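Local coordinates for protein yesU (Bacillus subtilis, PDB 1OQ1) that is of unknown function but has a galectin-like beta-sandwich fold of the concanavalin clan, consistent with a possible, unproven role in carbohydrate recognition, at residues 73-84 against 197-208; 108-119 against 133-141. All coordinates share one frame; numbering follows the deposited sequence.

Contact 1 (73-84 against 197-208); sequences EQPGLCMLFFAA and KGKIGFRQMAPM. With ACY (acetic acid), chain E.
Glu73 OE1 and Pro207 O share a bridging water. Beside the start of the paired part, Pro75 O lies 3.3 Å from Pro207 CD; both prolines follow cis peptide bonds. Met208, a selenomethionine bent at chi2 (77°), lays its SE 3.7 Å from Gly76 C, against the Gly76-Leu77 backbone, and its CG touches Cys78 SG. From Met79 to Phe81 the pairing is regular antiparallel, axes at 165°. With CG anti to the backbone N (chi1 171°) and an extended chain, Arg203 runs alongside Met79, its CD 3.9 Å from Met79 SE and 3.8 Å from Phe81 CE2, near the ring plane. Leu80 CD1 sits 3.6 Å above the Phe202 ring in a CH-pi contact on the other face. Ala83 and Ala84 both oppose Lys199 in a G1 beta bulge. The Leu80 face is mostly apolar and packs on strand 63-73 (Leu80 on Trp67, Ile200 on Val65). The other sets Arg203, its NH1 bonded to Gly102 O, among Met79, Phe81 and Met205. Arg203 NE (3.0 Å to O) and NH2 (2.6 Å to OXT) hold a bound acetic acid, probably from the crystallisation liquor and probably ionised; Met79 CE and Met205 SE form apolar sides. This is consistent with a pocket for a small carboxylate; any natural ligand is unknown.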
loop_
_atom_site.group_PDB
_atom_site.type_symbol
_atom_site.label_atom_id
_atom_site.label_comp_id
_atom_site.label_asym_id
_atom_site.label_seq_id
_atom_site.Cartn_x
_atom_site.Cartn_y
_atom_site.Cartn_z
ATOM N N GLU A 73 -2.223 11.185 -13.219
ATOM C CA GLU A 73 -3.289 12.181 -13.213
ATOM C C GLU A 73 -3.959 12.310 -11.847
ATOM O O GLU A 73 -4.237 11.310 -11.184
ATOM C CB GLU A 73 -4.328 11.787 -14.267
ATOM C CG GLU A 73 -5.194 12.911 -14.788
ATOM C CD GLU A 73 -6.083 12.453 -15.936
ATOM O OE1 GLU A 73 -7.004 11.646 -15.696
ATOM O OE2 GLU A 73 -5.850 12.892 -17.081
ATOM N N GLN A 74 -4.209 13.548 -11.426
ATOM C CA GLN A 74 -4.875 13.823 -10.151
ATOM C C GLN A 74 -6.129 14.629 -10.506
ATOM O O GLN A 74 -6.309 14.997 -11.666
ATOM C CB GLN A 74 -3.956 14.642 -9.234
ATOM C CG GLN A 74 -3.710 16.068 -9.709
ATOM C CD GLN A 74 -2.767 16.848 -8.806
ATOM O OE1 GLN A 74 -2.812 18.077 -8.764
ATOM N NE2 GLN A 74 -1.899 16.140 -8.090
ATOM N N PRO A 75 -7.025 14.887 -9.536
ATOM C CA PRO A 75 -7.026 14.519 -8.116
ATOM C C PRO A 75 -7.047 13.011 -7.899
ATOM O O PRO A 75 -7.454 12.246 -8.777
ATOM C CB PRO A 75 -8.305 15.169 -7.585
ATOM C CG PRO A 75 -8.499 16.337 -8.485
ATOM C CD PRO A 75 -8.177 15.756 -9.838
ATOM N N GLY A 76 -6.621 12.598 -6.711
ATOM C CA GLY A 76 -6.599 11.188 -6.378
ATOM C C GLY A 76 -5.705 10.938 -5.178
ATOM O O GLY A 76 -5.038 11.849 -4.690
ATOM N N LEU A 77 -5.695 9.700 -4.702
ATOM C CA LEU A 77 -4.875 9.328 -3.556
ATOM C C LEU A 77 -4.486 7.861 -3.679
ATOM O O LEU A 77 -5.251 7.049 -4.205
ATOM C CB LEU A 77 -5.655 9.574 -2.255
ATOM C CG LEU A 77 -5.059 9.141 -0.908
ATOM C CD1 LEU A 77 -5.567 10.064 0.198
ATOM C CD2 LEU A 77 -5.427 7.695 -0.610
ATOM N N CYS A 78 -3.286 7.527 -3.217
ATOM C CA CYS A 78 -2.817 6.152 -3.263
ATOM C C CYS A 78 -2.560 5.660 -1.845
ATOM O O CYS A 78 -2.302 6.455 -0.939
ATOM C CB CYS A 78 -1.553 6.049 -4.112
ATOM S SG CYS A 78 -1.858 6.424 -5.862
HETATM N N MSE A 79 -2.630 4.348 -1.655
HETATM C CA MSE A 79 -2.446 3.771 -0.332
HETATM C C MSE A 79 -2.064 2.298 -0.421
HETATM O O MSE A 79 -2.651 1.543 -1.190
HETATM C CB MSE A 79 -3.750 3.920 0.464
HETATM C CG MSE A 79 -3.704 3.418 1.894
HETATM SE SE MSE A 79 -5.463 3.421 2.729
HETATM C CE MSE A 79 -5.851 5.316 2.625
ATOM N N LEU A 80 -1.073 1.890 0.361
ATOM C CA LEU A 80 -0.666 0.495 0.360
ATOM C C LEU A 80 -1.129 -0.173 1.645
ATOM O O LEU A 80 -0.901 0.350 2.733
ATOM C CB LEU A 80 0.857 0.359 0.267
ATOM C CG LEU A 80 1.291 -1.089 0.005
ATOM C CD1 LEU A 80 1.274 -1.344 -1.493
ATOM C CD2 LEU A 80 2.677 -1.345 0.558
ATOM N N PHE A 81 -1.798 -1.311 1.508
ATOM C CA PHE A 81 -2.248 -2.090 2.654
ATOM C C PHE A 81 -1.227 -3.222 2.801
ATOM O O PHE A 81 -0.756 -3.763 1.798
ATOM C CB PHE A 81 -3.628 -2.710 2.388
ATOM C CG PHE A 81 -4.786 -1.794 2.683
ATOM C CD1 PHE A 81 -5.370 -1.779 3.948
ATOM C CD2 PHE A 81 -5.295 -0.950 1.699
ATOM C CE1 PHE A 81 -6.450 -0.934 4.227
ATOM C CE2 PHE A 81 -6.371 -0.103 1.969
ATOM C CZ PHE A 81 -6.949 -0.097 3.236
ATOM N N PHE A 82 -0.862 -3.560 4.033
ATOM C CA PHE A 82 0.057 -4.676 4.271
ATOM C C PHE A 82 -0.230 -5.351 5.619
ATOM O O PHE A 82 -0.892 -4.769 6.472
ATOM C CB PHE A 82 1.534 -4.234 4.141
ATOM C CG PHE A 82 1.925 -3.051 4.989
ATOM C CD1 PHE A 82 2.805 -3.212 6.058
ATOM C CD2 PHE A 82 1.494 -1.766 4.669
ATOM C CE1 PHE A 82 3.259 -2.113 6.791
ATOM C CE2 PHE A 82 1.940 -0.654 5.396
ATOM C CZ PHE A 82 2.826 -0.830 6.456
ATOM N N ALA A 83 0.249 -6.580 5.801
ATOM C CA ALA A 83 -0.006 -7.336 7.035
ATOM C C ALA A 83 -1.522 -7.423 7.253
ATOM O O ALA A 83 -2.014 -7.346 8.384
ATOM C CB ALA A 83 0.663 -6.653 8.239
ATOM N N ALA A 84 -2.256 -7.596 6.159
ATOM C CA ALA A 84 -3.715 -7.663 6.212
ATOM C C ALA A 84 -4.244 -9.086 6.377
ATOM O O ALA A 84 -3.856 -9.993 5.639
ATOM C CB ALA A 84 -4.302 -7.028 4.955
ATOM N N LYS A 197 2.044 -11.203 9.705
ATOM C CA LYS A 197 1.932 -11.615 8.307
ATOM C C LYS A 197 0.611 -11.166 7.693
ATOM O O LYS A 197 -0.285 -10.705 8.398
ATOM C CB LYS A 197 2.034 -13.138 8.211
ATOM C CG LYS A 197 0.928 -13.857 8.963
ATOM C CD LYS A 197 1.074 -15.367 8.892
ATOM C CE LYS A 197 -0.035 -16.050 9.679
ATOM N NZ LYS A 197 0.106 -17.534 9.673
ATOM N N GLY A 198 0.487 -11.306 6.376
ATOM C CA GLY A 198 -0.749 -10.911 5.720
ATOM C C GLY A 198 -0.624 -10.538 4.256
ATOM O O GLY A 198 0.451 -10.630 3.663
ATOM N N LYS A 199 -1.731 -10.104 3.667
ATOM C CA LYS A 199 -1.742 -9.726 2.262
ATOM C C LYS A 199 -1.321 -8.271 2.078
ATOM O O LYS A 199 -1.374 -7.470 3.014
ATOM C CB LYS A 199 -3.144 -9.883 1.670
ATOM C CG LYS A 199 -3.862 -11.179 2.000
ATOM C CD LYS A 199 -3.237 -12.387 1.339
ATOM C CE LYS A 199 -4.132 -13.616 1.534
ATOM N NZ LYS A 199 -3.509 -14.860 1.002
ATOM N N ILE A 200 -0.915 -7.950 0.855
ATOM C CA ILE A 200 -0.530 -6.594 0.481
ATOM C C ILE A 200 -1.500 -6.161 -0.619
ATOM O O ILE A 200 -1.784 -6.930 -1.541
ATOM C CB ILE A 200 0.907 -6.537 -0.063
ATOM C CG1 ILE A 200 1.892 -6.839 1.071
ATOM C CG2 ILE A 200 1.175 -5.162 -0.679
ATOM C CD1 ILE A 200 3.327 -6.928 0.635
ATOM N N GLY A 201 -2.013 -4.940 -0.513
ATOM C CA GLY A 201 -2.958 -4.451 -1.501
ATOM C C GLY A 201 -2.709 -3.015 -1.920
ATOM O O GLY A 201 -2.119 -2.227 -1.176
ATOM N N PHE A 202 -3.183 -2.678 -3.116
ATOM C CA PHE A 202 -3.022 -1.347 -3.680
ATOM C C PHE A 202 -4.356 -0.625 -3.773
ATOM O O PHE A 202 -5.239 -1.040 -4.524
ATOM C CB PHE A 202 -2.409 -1.457 -5.077
ATOM C CG PHE A 202 -0.994 -1.953 -5.075
ATOM C CD1 PHE A 202 0.071 -1.058 -5.169
ATOM C CD2 PHE A 202 -0.721 -3.309 -4.926
ATOM C CE1 PHE A 202 1.386 -1.508 -5.113
ATOM C CE2 PHE A 202 0.595 -3.770 -4.870
ATOM C CZ PHE A 202 1.649 -2.866 -4.963
ATOM N N ARG A 203 -4.502 0.455 -3.012
ATOM C CA ARG A 203 -5.739 1.226 -3.044
ATOM C C ARG A 203 -5.575 2.560 -3.749
ATOM O O ARG A 203 -4.504 3.163 -3.734
ATOM C CB ARG A 203 -6.256 1.490 -1.625
ATOM C CG ARG A 203 -7.430 2.483 -1.564
ATOM C CD ARG A 203 -7.943 2.636 -0.138
ATOM N NE ARG A 203 -9.136 3.478 -0.023
ATOM C CZ ARG A 203 -10.321 3.170 -0.547
ATOM N NH1 ARG A 203 -10.474 2.049 -1.233
ATOM N NH2 ARG A 203 -11.365 3.966 -0.354
ATOM N N GLN A 204 -6.647 3.012 -4.384
ATOM C CA GLN A 204 -6.651 4.306 -5.040
ATOM C C GLN A 204 -8.011 4.931 -4.831
ATOM O O GLN A 204 -9.024 4.229 -4.798
ATOM C CB GLN A 204 -6.412 4.194 -6.549
ATOM C CG GLN A 204 -5.012 3.781 -6.958
ATOM C CD GLN A 204 -4.751 4.024 -8.439
ATOM O OE1 GLN A 204 -5.657 4.397 -9.194
ATOM N NE2 GLN A 204 -3.512 3.812 -8.860
HETATM N N MSE A 205 -8.023 6.246 -4.658
HETATM C CA MSE A 205 -9.271 6.977 -4.535
HETATM C C MSE A 205 -9.430 7.589 -5.917
HETATM O O MSE A 205 -8.497 8.211 -6.429
HETATM C CB MSE A 205 -9.175 8.088 -3.489
HETATM C CG MSE A 205 -9.263 7.614 -2.053
HETATM SE SE MSE A 205 -9.519 9.106 -0.846
HETATM C CE MSE A 205 -11.450 9.277 -0.979
ATOM N N ALA A 206 -10.587 7.383 -6.535
ATOM C CA ALA A 206 -10.843 7.937 -7.858
ATOM C C ALA A 206 -10.787 9.453 -7.738
ATOM O O ALA A 206 -11.076 9.999 -6.672
ATOM C CB ALA A 206 -12.214 7.500 -8.349
ATOM N N PRO A 207 -10.462 10.162 -8.835
ATOM C CA PRO A 207 -10.144 9.675 -10.183
ATOM C C PRO A 207 -8.655 9.466 -10.470
ATOM O O PRO A 207 -8.184 9.704 -11.589
ATOM C CB PRO A 207 -10.736 10.755 -11.066
ATOM C CG PRO A 207 -10.365 11.983 -10.314
ATOM C CD PRO A 207 -10.673 11.621 -8.859
HETATM N N MSE A 208 -7.924 9.011 -9.462
HETATM C CA MSE A 208 -6.493 8.761 -9.583
HETATM C C MSE A 208 -6.116 7.908 -10.793
HETATM O O MSE A 208 -6.803 6.945 -11.130
HETATM C CB MSE A 208 -5.999 8.055 -8.317
HETATM C CG MSE A 208 -4.497 7.800 -8.253
HETATM SE SE MSE A 208 -3.536 9.401 -7.801
HETATM C CE MSE A 208 -1.931 9.138 -8.867
HETATM C C ACY E . -10.261 6.632 1.401
HETATM O O ACY E . -9.055 6.126 1.306
HETATM O OXT ACY E . -11.321 6.245 0.797
HETATM C CH3 ACY E . -10.356 7.817 2.347
HETATM O O HOH W 1 -8.304 11.771 -13.508
HETATM O O HOH W 2 2.060 -8.294 4.446
#

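Contact 2 (108-119 against 133-141); sequences HSGDINALHLSY and CNLRKSRGF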
loop_
_atom_site.group_PDB
_atom_site.type_symbol
_atom_site.label_atom_id
_atom_site.label_comp_id
_atom_site.label_asym_id
_atom_site.label_seq_id
_atom_site.Cartn_x
_atom_site.Cartn_y
_atom_site.Cartn_z
ATOM N N HIS A 108 -11.028 -0.144 7.484
ATOM C CA HIS A 108 -10.555 0.358 8.772
ATOM C C HIS A 108 -11.491 0.101 9.946
ATOM O O HIS A 108 -11.072 0.189 11.104
ATOM C CB HIS A 108 -10.198 1.857 8.682
ATOM C CG HIS A 108 -11.348 2.759 8.349
ATOM N ND1 HIS A 108 -12.446 2.905 9.168
ATOM C CD2 HIS A 108 -11.531 3.621 7.320
ATOM C CE1 HIS A 108 -13.253 3.822 8.663
ATOM N NE2 HIS A 108 -12.721 4.273 7.541
ATOM N N SER A 109 -12.743 -0.240 9.649
ATOM C CA SER A 109 -13.740 -0.513 10.682
ATOM C C SER A 109 -14.593 -1.733 10.324
ATOM O O SER A 109 -15.812 -1.729 10.516
ATOM C CB SER A 109 -14.648 0.709 10.872
ATOM O OG SER A 109 -13.900 1.861 11.233
ATOM N N GLY A 110 -13.945 -2.773 9.805
ATOM C CA GLY A 110 -14.653 -3.982 9.419
ATOM C C GLY A 110 -14.210 -5.174 10.243
ATOM O O GLY A 110 -14.053 -5.060 11.459
ATOM N N ASP A 111 -14.010 -6.320 9.598
ATOM C CA ASP A 111 -13.577 -7.503 10.329
ATOM C C ASP A 111 -12.162 -7.942 9.971
ATOM O O ASP A 111 -11.831 -9.125 10.044
ATOM C CB ASP A 111 -14.559 -8.670 10.126
ATOM C CG ASP A 111 -14.707 -9.077 8.673
ATOM O OD1 ASP A 111 -13.929 -8.598 7.825
ATOM O OD2 ASP A 111 -15.612 -9.893 8.382
ATOM N N ILE A 112 -11.324 -6.984 9.585
ATOM C CA ILE A 112 -9.937 -7.297 9.251
ATOM C C ILE A 112 -9.004 -6.341 9.981
ATOM O O ILE A 112 -9.437 -5.302 10.482
ATOM C CB ILE A 112 -9.644 -7.147 7.739
ATOM C CG1 ILE A 112 -9.806 -5.682 7.315
ATOM C CG2 ILE A 112 -10.569 -8.052 6.932
ATOM C CD1 ILE A 112 -9.334 -5.394 5.897
ATOM N N ASN A 113 -7.729 -6.715 10.049
ATOM C CA ASN A 113 -6.703 -5.878 10.652
ATOM C C ASN A 113 -5.712 -5.639 9.532
ATOM O O ASN A 113 -5.578 -6.472 8.636
ATOM C CB ASN A 113 -5.971 -6.592 11.788
ATOM C CG ASN A 113 -6.785 -6.659 13.058
ATOM O OD1 ASN A 113 -7.507 -5.722 13.396
ATOM N ND2 ASN A 113 -6.655 -7.764 13.784
ATOM N N ALA A 114 -5.014 -4.509 9.581
ATOM C CA ALA A 114 -4.029 -4.200 8.561
ATOM C C ALA A 114 -3.385 -2.856 8.811
ATOM O O ALA A 114 -3.954 -1.996 9.480
ATOM C CB ALA A 114 -4.685 -4.194 7.179
ATOM N N LEU A 115 -2.183 -2.696 8.278
ATOM C CA LEU A 115 -1.473 -1.435 8.353
ATOM C C LEU A 115 -1.706 -0.839 6.967
ATOM O O LEU A 115 -1.745 -1.570 5.976
ATOM C CB LEU A 115 0.022 -1.672 8.591
ATOM C CG LEU A 115 0.380 -2.096 10.020
ATOM C CD1 LEU A 115 1.795 -2.649 10.081
ATOM C CD2 LEU A 115 0.225 -0.894 10.937
ATOM N N HIS A 116 -1.920 0.471 6.890
ATOM C CA HIS A 116 -2.119 1.105 5.591
ATOM C C HIS A 116 -1.407 2.443 5.541
ATOM O O HIS A 116 -1.569 3.290 6.423
ATOM C CB HIS A 116 -3.612 1.252 5.216
ATOM C CG HIS A 116 -4.538 1.490 6.372
ATOM N ND1 HIS A 116 -5.515 2.465 6.343
ATOM C CD2 HIS A 116 -4.709 0.824 7.537
ATOM C CE1 HIS A 116 -6.248 2.383 7.440
ATOM N NE2 HIS A 116 -5.780 1.395 8.181
ATOM N N LEU A 117 -0.598 2.609 4.503
ATOM C CA LEU A 117 0.199 3.810 4.329
ATOM C C LEU A 117 -0.225 4.563 3.078
ATOM O O LEU A 117 -0.087 4.064 1.963
ATOM C CB LEU A 117 1.676 3.419 4.243
ATOM C CG LEU A 117 2.741 4.453 4.628
ATOM C CD1 LEU A 117 4.097 3.769 4.673
ATOM C CD2 LEU A 117 2.746 5.603 3.645
ATOM N N SER A 118 -0.743 5.769 3.275
ATOM C CA SER A 118 -1.186 6.585 2.156
ATOM C C SER A 118 -0.079 7.515 1.691
ATOM O O SER A 118 0.685 8.053 2.499
ATOM C CB SER A 118 -2.415 7.401 2.560
ATOM O OG SER A 118 -2.159 8.123 3.751
ATOM N N TYR A 119 0.012 7.682 0.378
ATOM C CA TYR A 119 1.007 8.557 -0.227
ATOM C C TYR A 119 0.359 9.211 -1.444
ATOM O O TYR A 119 -0.640 8.718 -1.962
ATOM C CB TYR A 119 2.266 7.764 -0.596
ATOM C CG TYR A 119 2.049 6.618 -1.554
ATOM C CD1 TYR A 119 2.245 6.786 -2.925
ATOM C CD2 TYR A 119 1.697 5.352 -1.086
ATOM C CE1 TYR A 119 2.105 5.724 -3.808
ATOM C CE2 TYR A 119 1.555 4.278 -1.961
ATOM C CZ TYR A 119 1.763 4.470 -3.319
ATOM O OH TYR A 119 1.653 3.403 -4.178
ATOM N N CYS A 133 2.493 11.840 3.895
ATOM C CA CYS A 133 2.215 10.419 3.736
ATOM C C CYS A 133 1.805 10.032 5.150
ATOM O O CYS A 133 2.455 10.447 6.110
ATOM C CB CYS A 133 3.471 9.643 3.342
ATOM S SG CYS A 133 4.122 10.039 1.707
ATOM N N ASN A 134 0.740 9.250 5.284
ATOM C CA ASN A 134 0.247 8.857 6.607
ATOM C C ASN A 134 0.206 7.343 6.802
ATOM O O ASN A 134 -0.166 6.611 5.892
ATOM C CB ASN A 134 -1.173 9.406 6.820
ATOM C CG ASN A 134 -1.249 10.925 6.719
ATOM O OD1 ASN A 134 -0.251 11.602 6.463
ATOM N ND2 ASN A 134 -2.445 11.465 6.920
ATOM N N LEU A 135 0.583 6.881 7.993
ATOM C CA LEU A 135 0.539 5.450 8.314
ATOM C C LEU A 135 -0.527 5.216 9.380
ATOM O O LEU A 135 -0.495 5.838 10.441
ATOM C CB LEU A 135 1.881 4.954 8.862
ATOM C CG LEU A 135 1.852 3.493 9.347
ATOM C CD1 LEU A 135 1.749 2.551 8.146
ATOM C CD2 LEU A 135 3.111 3.179 10.155
ATOM N N ARG A 136 -1.475 4.330 9.097
ATOM C CA ARG A 136 -2.525 4.018 10.063
ATOM C C ARG A 136 -2.571 2.525 10.338
ATOM O O ARG A 136 -2.095 1.724 9.530
ATOM C CB ARG A 136 -3.893 4.487 9.555
ATOM C CG ARG A 136 -4.088 6.001 9.613
ATOM C CD ARG A 136 -5.524 6.392 9.292
ATOM N NE ARG A 136 -5.695 7.840 9.172
ATOM C CZ ARG A 136 -5.920 8.671 10.186
ATOM N NH1 ARG A 136 -6.018 8.216 11.430
ATOM N NH2 ARG A 136 -6.039 9.973 9.956
ATOM N N LYS A 137 -3.134 2.165 11.487
ATOM C CA LYS A 137 -3.269 0.768 11.883
ATOM C C LYS A 137 -4.734 0.483 12.195
ATOM O O LYS A 137 -5.361 1.197 12.987
ATOM C CB LYS A 137 -2.420 0.471 13.120
ATOM C CG LYS A 137 -2.454 -0.994 13.547
ATOM C CD LYS A 137 -1.772 -1.205 14.892
ATOM C CE LYS A 137 -1.690 -2.688 15.248
ATOM N NZ LYS A 137 -1.104 -2.891 16.604
ATOM N N SER A 138 -5.279 -0.551 11.563
ATOM C CA SER A 138 -6.672 -0.943 11.776
ATOM C C SER A 138 -6.697 -2.424 12.168
ATOM O O SER A 138 -5.683 -3.102 12.020
ATOM C CB SER A 138 -7.479 -0.715 10.495
ATOM O OG SER A 138 -7.592 0.667 10.209
ATOM N N ARG A 139 -7.822 -2.940 12.670
ATOM C CA ARG A 139 -9.072 -2.205 12.881
ATOM C C ARG A 139 -8.901 -1.039 13.847
ATOM O O ARG A 139 -8.235 -1.169 14.869
ATOM C CB ARG A 139 -10.141 -3.166 13.427
ATOM C CG ARG A 139 -11.557 -2.598 13.460
ATOM C CD ARG A 139 -12.573 -3.648 13.923
ATOM N NE ARG A 139 -13.946 -3.289 13.561
ATOM C CZ ARG A 139 -14.670 -2.349 14.164
ATOM N NH1 ARG A 139 -15.909 -2.099 13.751
ATOM N NH2 ARG A 139 -14.165 -1.667 15.188
ATOM N N GLY A 140 -9.495 0.105 13.517
ATOM C CA GLY A 140 -9.384 1.247 14.405
ATOM C C GLY A 140 -9.029 2.578 13.775
ATOM O O GLY A 140 -9.196 3.607 14.419
ATOM N N PHE A 141 -8.525 2.574 12.541
ATOM C CA PHE A 141 -8.177 3.822 11.862
ATOM C C PHE A 141 -7.226 4.671 12.719
ATOM O O PHE A 141 -7.279 5.902 12.695
ATOM C CB PHE A 141 -9.464 4.607 11.575
ATOM C CG PHE A 141 -9.292 5.746 10.608
ATOM C CD1 PHE A 141 -8.905 5.509 9.293
ATOM C CD2 PHE A 141 -9.541 7.059 11.009
ATOM C CE1 PHE A 141 -8.771 6.562 8.387
ATOM C CE2 PHE A 141 -9.409 8.118 10.111
ATOM C CZ PHE A 141 -9.023 7.868 8.797
HETATM O O HOH W 3 -17.329 -3.946 12.110
#
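One face of the His116 ring carries Arg136 CB, 3.9 Å from the centroid and 17° off the normal, a CH-pi contact; at the ring edge NE2 shares a 2.8 Å hydrogen bond with Ser138 OG. His108 presents a face to Phe141, the two planes inclined at 48°, while its ND1 bonds Ser109 OG at the edge. Phe141 in turn carries Arg136 NE over a face, 3.3 Å above its plane. The Arg139 guanidinium has Ser109 CA over one face and Gly110 O in its plane, held by NE at 2.8 Å. Ser138 OG also accepts from Phe141 N, an ST motif, so that this hydroxyl links His116 NE2 to the backbone N of Phe141. Asn113 OD1 receives Arg139 N on a lone pair, and Gly140 N reaches His108 O almost straight, at 175°. Paired backbone bonds at Ala114-Ser138, His116-Arg136 and Ser118-Asn134 set the antiparallel register. On the opposite face Leu115 CD2 lies 3.7 Å from Lys137 CB, and Leu117 crosses Leu135 at about a right angle. These leucines pack on strands 171-176 and 179-185 of the second sheet, whereas His108 closes the short helix 105-108 and strand 112-122 continues laterally into strand 76-86.

Contacts 1 and 2 are adjacent ladders of one seven-stranded antiparallel sheet, their centres about 11 Å apart. Strands 76-86 and 112-122 join them: Leu80 N lies 2.9 Å from Leu117 O, and the Phe81 and His116 rings meet nearly parallel, at about 10°. Both are largely buried, but the centre of contact 1 is about 5 Å from the centre of the chain, that of contact 2 about 10 Å, and there the 133-138 strand is next to the outermost one. Both send apolar side chains toward the other sheet. On the remaining face contact 1 sets one arginine among selenomethionine side chains and the Phe81 ring, contact 2 is rich in histidine, serine and arginine hydrogen bonds.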